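Local coordinates for alcohol dehydrogenase, zinc-containing (Thermotoga maritima, PDB 3IP1), which catalyses the NAD(+)-dependent oxidation of scyllo-inosose to 3-dehydro-scyllo-inosose, probably as a step in myo-inositol breakdown, at residues A140-E148 and S341-T349; W173-V181 and F350-A358. All blocks are in the same frame, centred on the assembly; numbering follows the deposited sequence. Where two conformers were deposited one is given.

Interaction 1: residues A140-E148 and S341-T349; sequences AEGFPNHCE and SQGHSGHGT. With CD (cadmium ion), chain E.
Asn145 reaches across to the loop 341-349, and its side chain can be followed outward. CB lies 3.6 Å from Gln342 O. With CG anti to the carbonyl carbon (chi1 -64°), the amide is carried to the backbone of residues 343-345. There OD1 takes Ser345 N at 2.9 Å, in the carbonyl plane and on a lone pair (N-H...O 158°), and a weak, more bent bond from His344 N. ND2 donates one hydrogen to Ser345 O at 2.8 Å, from above that carbonyl's plane. With OD1 accepting from two backbone N-H groups and ND2 donating to a carbonyl, the amide's flip is set. The backbone of Asn145 is gripped too: Gln342 NE2 donates to Asn145 O at 3.0 Å. Beside it, Pro144 CG packs 3.5 Å from Gly346 CA, where a side chain would collide with the proline ring. At the other end, water 1 bridges Gly142 O and His347 N. Two residues past Asn145, Cys147 SG binds cadmium together with Cys133, Cys136 and Cys139. The first segment links helix 137-140 to strand 151-152, while the second joins strand 337-340 to helix 349-358; Met130 of strand 130-131 touches the side chains of both Asn145 and Ser345.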
# COMPACT_ATOMS: atom_id res chain seq x y z
N ALA A 140 -17.28 -0.12 -10.88
CA ALA A 140 -17.72 0.44 -9.61
C ALA A 140 -16.66 0.29 -8.50
O ALA A 140 -16.70 1.04 -7.54
CB ALA A 140 -19.05 -0.17 -9.16
N GLU A 141 -15.74 -0.66 -8.64
CA GLU A 141 -14.63 -0.77 -7.67
C GLU A 141 -13.42 0.05 -8.12
O GLU A 141 -12.40 0.04 -7.44
CB GLU A 141 -14.24 -2.24 -7.37
CG GLU A 141 -15.37 -3.09 -6.75
CD GLU A 141 -15.00 -4.56 -6.43
OE1 GLU A 141 -13.81 -4.92 -6.44
OE2 GLU A 141 -15.93 -5.36 -6.17
N GLY A 142 -13.54 0.74 -9.26
CA GLY A 142 -12.48 1.62 -9.77
C GLY A 142 -11.41 0.94 -10.62
O GLY A 142 -10.27 1.44 -10.71
N PHE A 143 -11.78 -0.18 -11.26
CA PHE A 143 -10.87 -0.92 -12.14
C PHE A 143 -11.41 -1.05 -13.59
O PHE A 143 -11.76 -2.17 -14.04
CB PHE A 143 -10.52 -2.27 -11.48
CG PHE A 143 -9.94 -2.13 -10.09
CD1 PHE A 143 -8.66 -1.61 -9.90
CD2 PHE A 143 -10.71 -2.46 -8.96
CE1 PHE A 143 -8.11 -1.43 -8.60
CE2 PHE A 143 -10.18 -2.29 -7.64
CZ PHE A 143 -8.88 -1.78 -7.47
N PRO A 144 -11.48 0.09 -14.34
CA PRO A 144 -12.15 0.13 -15.66
C PRO A 144 -11.41 -0.62 -16.79
O PRO A 144 -12.04 -0.95 -17.81
CB PRO A 144 -12.20 1.63 -15.98
CG PRO A 144 -10.99 2.20 -15.27
CD PRO A 144 -10.84 1.38 -14.01
N ASN A 145 -10.12 -0.88 -16.63
CA ASN A 145 -9.40 -1.74 -17.58
C ASN A 145 -9.86 -3.20 -17.54
O ASN A 145 -9.40 -4.01 -18.32
CB ASN A 145 -7.90 -1.67 -17.36
CG ASN A 145 -7.36 -0.31 -17.62
OD1 ASN A 145 -7.47 0.19 -18.73
ND2 ASN A 145 -6.80 0.32 -16.60
N HIS A 146 -10.78 -3.52 -16.64
CA HIS A 146 -11.27 -4.88 -16.48
C HIS A 146 -12.81 -4.93 -16.51
O HIS A 146 -13.42 -5.91 -16.07
CB HIS A 146 -10.66 -5.47 -15.22
CG HIS A 146 -9.17 -5.48 -15.29
ND1 HIS A 146 -8.48 -6.50 -15.90
CD2 HIS A 146 -8.25 -4.54 -14.96
CE1 HIS A 146 -7.18 -6.22 -15.89
NE2 HIS A 146 -7.02 -5.03 -15.34
N CYS A 147 -13.37 -3.84 -17.05
CA CYS A 147 -14.80 -3.66 -17.37
C CYS A 147 -15.45 -4.92 -17.94
O CYS A 147 -14.91 -5.52 -18.87
CB CYS A 147 -14.93 -2.53 -18.41
SG CYS A 147 -16.64 -2.23 -18.96
N GLU A 148 -16.60 -5.30 -17.43
CA GLU A 148 -17.30 -6.49 -17.94
C GLU A 148 -18.11 -6.22 -19.24
O GLU A 148 -18.57 -7.14 -19.89
CB GLU A 148 -18.21 -7.09 -16.86
CG GLU A 148 -17.43 -7.77 -15.71
CD GLU A 148 -18.33 -8.44 -14.68
OE1 GLU A 148 -19.55 -8.13 -14.64
OE2 GLU A 148 -17.83 -9.26 -13.89
N SER A 341 -0.26 -6.58 -16.45
CA SER A 341 -0.86 -5.27 -16.69
C SER A 341 -1.55 -5.25 -18.05
O SER A 341 -1.09 -5.91 -18.98
CB SER A 341 0.23 -4.20 -16.66
OG SER A 341 -0.33 -2.91 -16.84
N GLN A 342 -2.63 -4.48 -18.15
CA GLN A 342 -3.26 -4.20 -19.45
C GLN A 342 -4.02 -2.88 -19.38
O GLN A 342 -4.50 -2.48 -18.30
CB GLN A 342 -4.20 -5.34 -19.89
CG GLN A 342 -5.62 -5.24 -19.32
CD GLN A 342 -6.57 -6.33 -19.84
OE1 GLN A 342 -6.17 -7.18 -20.62
NE2 GLN A 342 -7.83 -6.29 -19.40
N GLY A 343 -4.12 -2.19 -20.52
CA GLY A 343 -4.97 -0.99 -20.61
C GLY A 343 -4.31 0.29 -20.14
O GLY A 343 -3.09 0.34 -19.86
N HIS A 344 -5.11 1.35 -20.04
CA HIS A 344 -4.57 2.69 -19.82
C HIS A 344 -5.61 3.58 -19.12
O HIS A 344 -5.36 4.75 -18.88
CB HIS A 344 -4.21 3.28 -21.17
CG HIS A 344 -5.33 3.21 -22.16
ND1 HIS A 344 -5.33 2.35 -23.24
CD2 HIS A 344 -6.52 3.86 -22.20
CE1 HIS A 344 -6.46 2.48 -23.91
NE2 HIS A 344 -7.20 3.40 -23.31
N SER A 345 -6.78 3.01 -18.83
CA SER A 345 -7.90 3.77 -18.23
C SER A 345 -7.80 3.81 -16.71
O SER A 345 -7.03 3.06 -16.12
CB SER A 345 -9.25 3.17 -18.67
OG SER A 345 -9.38 3.23 -20.09
N GLY A 346 -8.57 4.71 -16.09
CA GLY A 346 -8.69 4.80 -14.64
C GLY A 346 -7.49 5.40 -13.95
O GLY A 346 -6.49 5.73 -14.60
N HIS A 347 -7.61 5.54 -12.62
CA HIS A 347 -6.47 5.89 -11.72
C HIS A 347 -5.87 7.27 -11.96
O HIS A 347 -4.91 7.64 -11.30
CB HIS A 347 -5.37 4.80 -11.79
CG HIS A 347 -5.90 3.41 -11.63
ND1 HIS A 347 -6.30 2.90 -10.41
CD2 HIS A 347 -6.18 2.45 -12.55
CE1 HIS A 347 -6.77 1.68 -10.58
NE2 HIS A 347 -6.71 1.38 -11.87
N GLY A 348 -6.43 8.02 -12.90
CA GLY A 348 -5.93 9.33 -13.26
C GLY A 348 -4.61 9.22 -14.01
O GLY A 348 -3.77 10.10 -13.93
N THR A 349 -4.45 8.13 -14.74
CA THR A 349 -3.24 7.93 -15.52
C THR A 349 -3.14 8.91 -16.68
O THR A 349 -2.12 9.60 -16.81
CB THR A 349 -3.13 6.48 -16.00
OG1 THR A 349 -2.88 5.64 -14.85
CG2 THR A 349 -2.03 6.30 -17.04
CD CD E . -17.67 -1.68 -16.77
O HOH W 1 -9.99 4.06 -11.62
O HOH W 2 -4.59 -3.63 -15.47

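Interaction 2: residues W173-V181 and F350-A358; sequences WSLRELEGV and FPRVISLMA
Trp173 lays one face of its indole on the first turn of helix 349-358, and CH-pi contacts dominate this end. Phe350 CB stands 3.6 Å from the centroid of the five-membered ring, 15° off the normal, while Pro351 CD is equally far from that of the six-membered ring and only 6° off. The Phe350 ring itself meets the indole obliquely, its plane turned by 39°. Trp173 NE1 is hydrogen-bonded to Glu128 OE2, which ties down that rim of the indole. Replacing Trp173 by alanine removes the indole, which would probably leave Phe350 CB and Pro351 without the flat surface they rest on and Glu128 without its N-H donor.

Aliphatic packing continues down the helix. Ile354 sends CD1 to 3.7 Å from Trp173 CB, and its CG1 meets Leu175 CD2, the two side chains crossing at about a right angle. Leu178 touches with a single branch: CD2 comes within 3.6 Å of Ala358 N and also meets CB of Met357 (selenomethionine in this crystal). Ala358 CB, in turn, packs 3.8 Å from Glu177 CB.

One polar bond crosses the contact. Ser355 OG donates to the syn lone pair of Glu177 OE1 at 2.8 Å; the other oxygen, OE2, lies 3.4 Å from Ile354 CG2, so the carboxylate straddles a polar and an apolar neighbour. Within 173-181, Arg176 N donates to Ser174 OG, whose hydroxyl is also hydrogen-bonded to Glu123, an ST turn where the chain leaves its strand.

The arrangement is an interdomain packing of the zinc-containing alcohol dehydrogenase fold: the end of strand 172-174, on the GroES-like side, and the 3-10 turn 176-178 lie against a helix that follows the last strand of the Rossmann-type parallel sheet.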
# COMPACT_ATOMS: atom_id res chain seq x y z
N TRP A 173 -9.91 13.73 -22.55
CA TRP A 173 -9.08 14.46 -21.59
C TRP A 173 -8.48 15.70 -22.26
O TRP A 173 -7.99 15.64 -23.39
CB TRP A 173 -7.94 13.57 -21.08
CG TRP A 173 -8.41 12.44 -20.22
CD1 TRP A 173 -8.67 11.15 -20.61
CD2 TRP A 173 -8.70 12.50 -18.81
NE1 TRP A 173 -9.10 10.41 -19.53
CE2 TRP A 173 -9.12 11.21 -18.42
CE3 TRP A 173 -8.64 13.53 -17.85
CZ2 TRP A 173 -9.48 10.91 -17.09
CZ3 TRP A 173 -9.00 13.23 -16.54
CH2 TRP A 173 -9.40 11.93 -16.17
N SER A 174 -8.50 16.82 -21.55
CA SER A 174 -8.05 18.07 -22.14
C SER A 174 -6.55 18.09 -22.39
O SER A 174 -5.79 17.64 -21.54
CB SER A 174 -8.41 19.24 -21.24
OG SER A 174 -7.91 20.43 -21.81
N LEU A 175 -6.12 18.65 -23.52
CA LEU A 175 -4.71 18.92 -23.75
C LEU A 175 -4.31 20.39 -23.54
O LEU A 175 -3.25 20.82 -24.04
CB LEU A 175 -4.28 18.46 -25.15
CG LEU A 175 -4.44 16.98 -25.53
CD1 LEU A 175 -4.12 16.82 -27.02
CD2 LEU A 175 -3.59 16.02 -24.65
N ARG A 176 -5.12 21.18 -22.83
CA ARG A 176 -4.85 22.62 -22.58
C ARG A 176 -3.45 22.88 -22.02
O ARG A 176 -2.76 23.82 -22.42
CB ARG A 176 -5.87 23.20 -21.59
CG ARG A 176 -7.19 23.61 -22.19
CD ARG A 176 -7.22 25.11 -22.48
NE ARG A 176 -6.86 25.91 -21.31
CZ ARG A 176 -7.00 27.22 -21.25
NH1 ARG A 176 -6.65 27.89 -20.17
NH2 ARG A 176 -7.51 27.87 -22.29
N GLU A 177 -3.06 22.05 -21.07
CA GLU A 177 -1.73 22.19 -20.44
C GLU A 177 -0.55 22.17 -21.43
O GLU A 177 0.54 22.61 -21.09
CB GLU A 177 -1.50 21.07 -19.42
CG GLU A 177 -2.30 21.15 -18.11
CD GLU A 177 -2.24 19.81 -17.37
OE1 GLU A 177 -1.58 19.73 -16.31
OE2 GLU A 177 -2.82 18.83 -17.89
N LEU A 178 -0.76 21.63 -22.62
CA LEU A 178 0.33 21.56 -23.61
C LEU A 178 0.46 22.85 -24.42
O LEU A 178 1.43 23.03 -25.14
CB LEU A 178 0.18 20.35 -24.55
CG LEU A 178 0.02 18.94 -23.96
CD1 LEU A 178 0.02 17.90 -25.07
CD2 LEU A 178 1.11 18.60 -22.94
N GLU A 179 -0.52 23.73 -24.31
CA GLU A 179 -0.48 24.97 -25.09
C GLU A 179 0.69 25.84 -24.66
O GLU A 179 0.87 26.12 -23.48
CB GLU A 179 -1.80 25.72 -24.98
CG GLU A 179 -2.90 25.13 -25.86
CD GLU A 179 -4.28 25.68 -25.54
OE1 GLU A 179 -4.37 26.51 -24.62
OE2 GLU A 179 -5.27 25.27 -26.18
N GLY A 180 1.52 26.25 -25.62
CA GLY A 180 2.64 27.12 -25.31
C GLY A 180 3.87 26.34 -24.89
O GLY A 180 4.95 26.92 -24.72
N VAL A 181 3.70 25.04 -24.69
CA VAL A 181 4.82 24.13 -24.49
C VAL A 181 5.10 23.45 -25.84
O VAL A 181 6.24 23.32 -26.26
CB VAL A 181 4.49 23.06 -23.43
CG1 VAL A 181 5.70 22.16 -23.18
CG2 VAL A 181 4.03 23.72 -22.13
N PHE A 350 -4.20 9.00 -17.50
CA PHE A 350 -4.23 9.95 -18.62
C PHE A 350 -3.85 11.36 -18.20
O PHE A 350 -2.95 11.92 -18.80
CB PHE A 350 -5.59 9.95 -19.36
CG PHE A 350 -5.58 9.22 -20.69
CD1 PHE A 350 -5.17 7.88 -20.78
CD2 PHE A 350 -6.00 9.87 -21.86
CE1 PHE A 350 -5.18 7.19 -21.99
CE2 PHE A 350 -6.01 9.19 -23.09
CZ PHE A 350 -5.60 7.85 -23.16
N PRO A 351 -4.52 11.94 -17.18
CA PRO A 351 -4.19 13.35 -16.94
C PRO A 351 -2.80 13.54 -16.35
O PRO A 351 -2.18 14.57 -16.59
CB PRO A 351 -5.29 13.82 -15.98
CG PRO A 351 -5.86 12.58 -15.37
CD PRO A 351 -5.71 11.52 -16.42
N ARG A 352 -2.31 12.56 -15.61
CA ARG A 352 -0.95 12.69 -15.11
C ARG A 352 0.06 12.55 -16.25
O ARG A 352 1.09 13.22 -16.24
CB ARG A 352 -0.63 11.67 -14.01
CG ARG A 352 -1.19 12.00 -12.62
CD ARG A 352 -0.83 10.87 -11.65
NE ARG A 352 -1.39 11.02 -10.31
CZ ARG A 352 -2.49 10.40 -9.89
NH1 ARG A 352 -3.20 9.61 -10.69
NH2 ARG A 352 -2.90 10.60 -8.65
N VAL A 353 -0.21 11.66 -17.20
CA VAL A 353 0.67 11.55 -18.38
C VAL A 353 0.69 12.89 -19.14
O VAL A 353 1.74 13.33 -19.60
CB VAL A 353 0.26 10.40 -19.33
CG1 VAL A 353 0.98 10.57 -20.71
CG2 VAL A 353 0.59 9.05 -18.68
N ILE A 354 -0.47 13.54 -19.24
CA ILE A 354 -0.58 14.85 -19.87
C ILE A 354 0.25 15.92 -19.12
O ILE A 354 1.01 16.68 -19.75
CB ILE A 354 -2.07 15.27 -20.09
CG1 ILE A 354 -2.71 14.34 -21.13
CG2 ILE A 354 -2.18 16.74 -20.50
CD1 ILE A 354 -4.27 14.20 -21.03
N SER A 355 0.11 15.97 -17.79
CA SER A 355 0.88 16.92 -16.96
C SER A 355 2.36 16.68 -17.08
O SER A 355 3.14 17.62 -17.13
CB SER A 355 0.48 16.83 -15.49
OG SER A 355 -0.87 17.23 -15.35
N LEU A 356 2.74 15.41 -17.13
CA LEU A 356 4.14 15.03 -17.29
C LEU A 356 4.70 15.57 -18.62
O LEU A 356 5.75 16.23 -18.64
CB LEU A 356 4.24 13.51 -17.22
CG LEU A 356 5.40 12.78 -16.57
CD1 LEU A 356 6.06 13.50 -15.38
CD2 LEU A 356 4.93 11.41 -16.17
N MSE A 357 3.99 15.32 -19.71
CA MSE A 357 4.37 15.89 -20.99
C MSE A 357 4.45 17.42 -20.91
O MSE A 357 5.40 18.00 -21.41
CB MSE A 357 3.40 15.49 -22.10
CG MSE A 357 3.46 14.02 -22.49
SE MSE A 357 2.22 13.72 -23.94
CE MSE A 357 2.58 11.79 -24.17
N ALA A 358 3.46 18.04 -20.27
CA ALA A 358 3.41 19.50 -20.16
C ALA A 358 4.63 20.07 -19.43
O ALA A 358 5.07 21.19 -19.69
CB ALA A 358 2.14 19.95 -19.49

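In the fold
The two second segments are consecutive: the loop 341-349 runs straight into the helix whose residues 350-358 supply one side of interaction 2, so both tie the GroES-like part to the same stretch of the NAD-binding part. Their centres lie about 20 Å apart, yet they touch where His344 CD2 meets Phe350 CE1 at 3.6 Å. Glu195, a ligand of the first metal site, lies close to both residues: its side chain is about 3 Å (nearest atoms) from that of His344 and about 4 Å from that of Phe350. The cadmium there is about 6 Å from the His344 side chain and about 9 Å from that of Phe350. Interaction 1 also holds a ligand of the second, four-cysteine site.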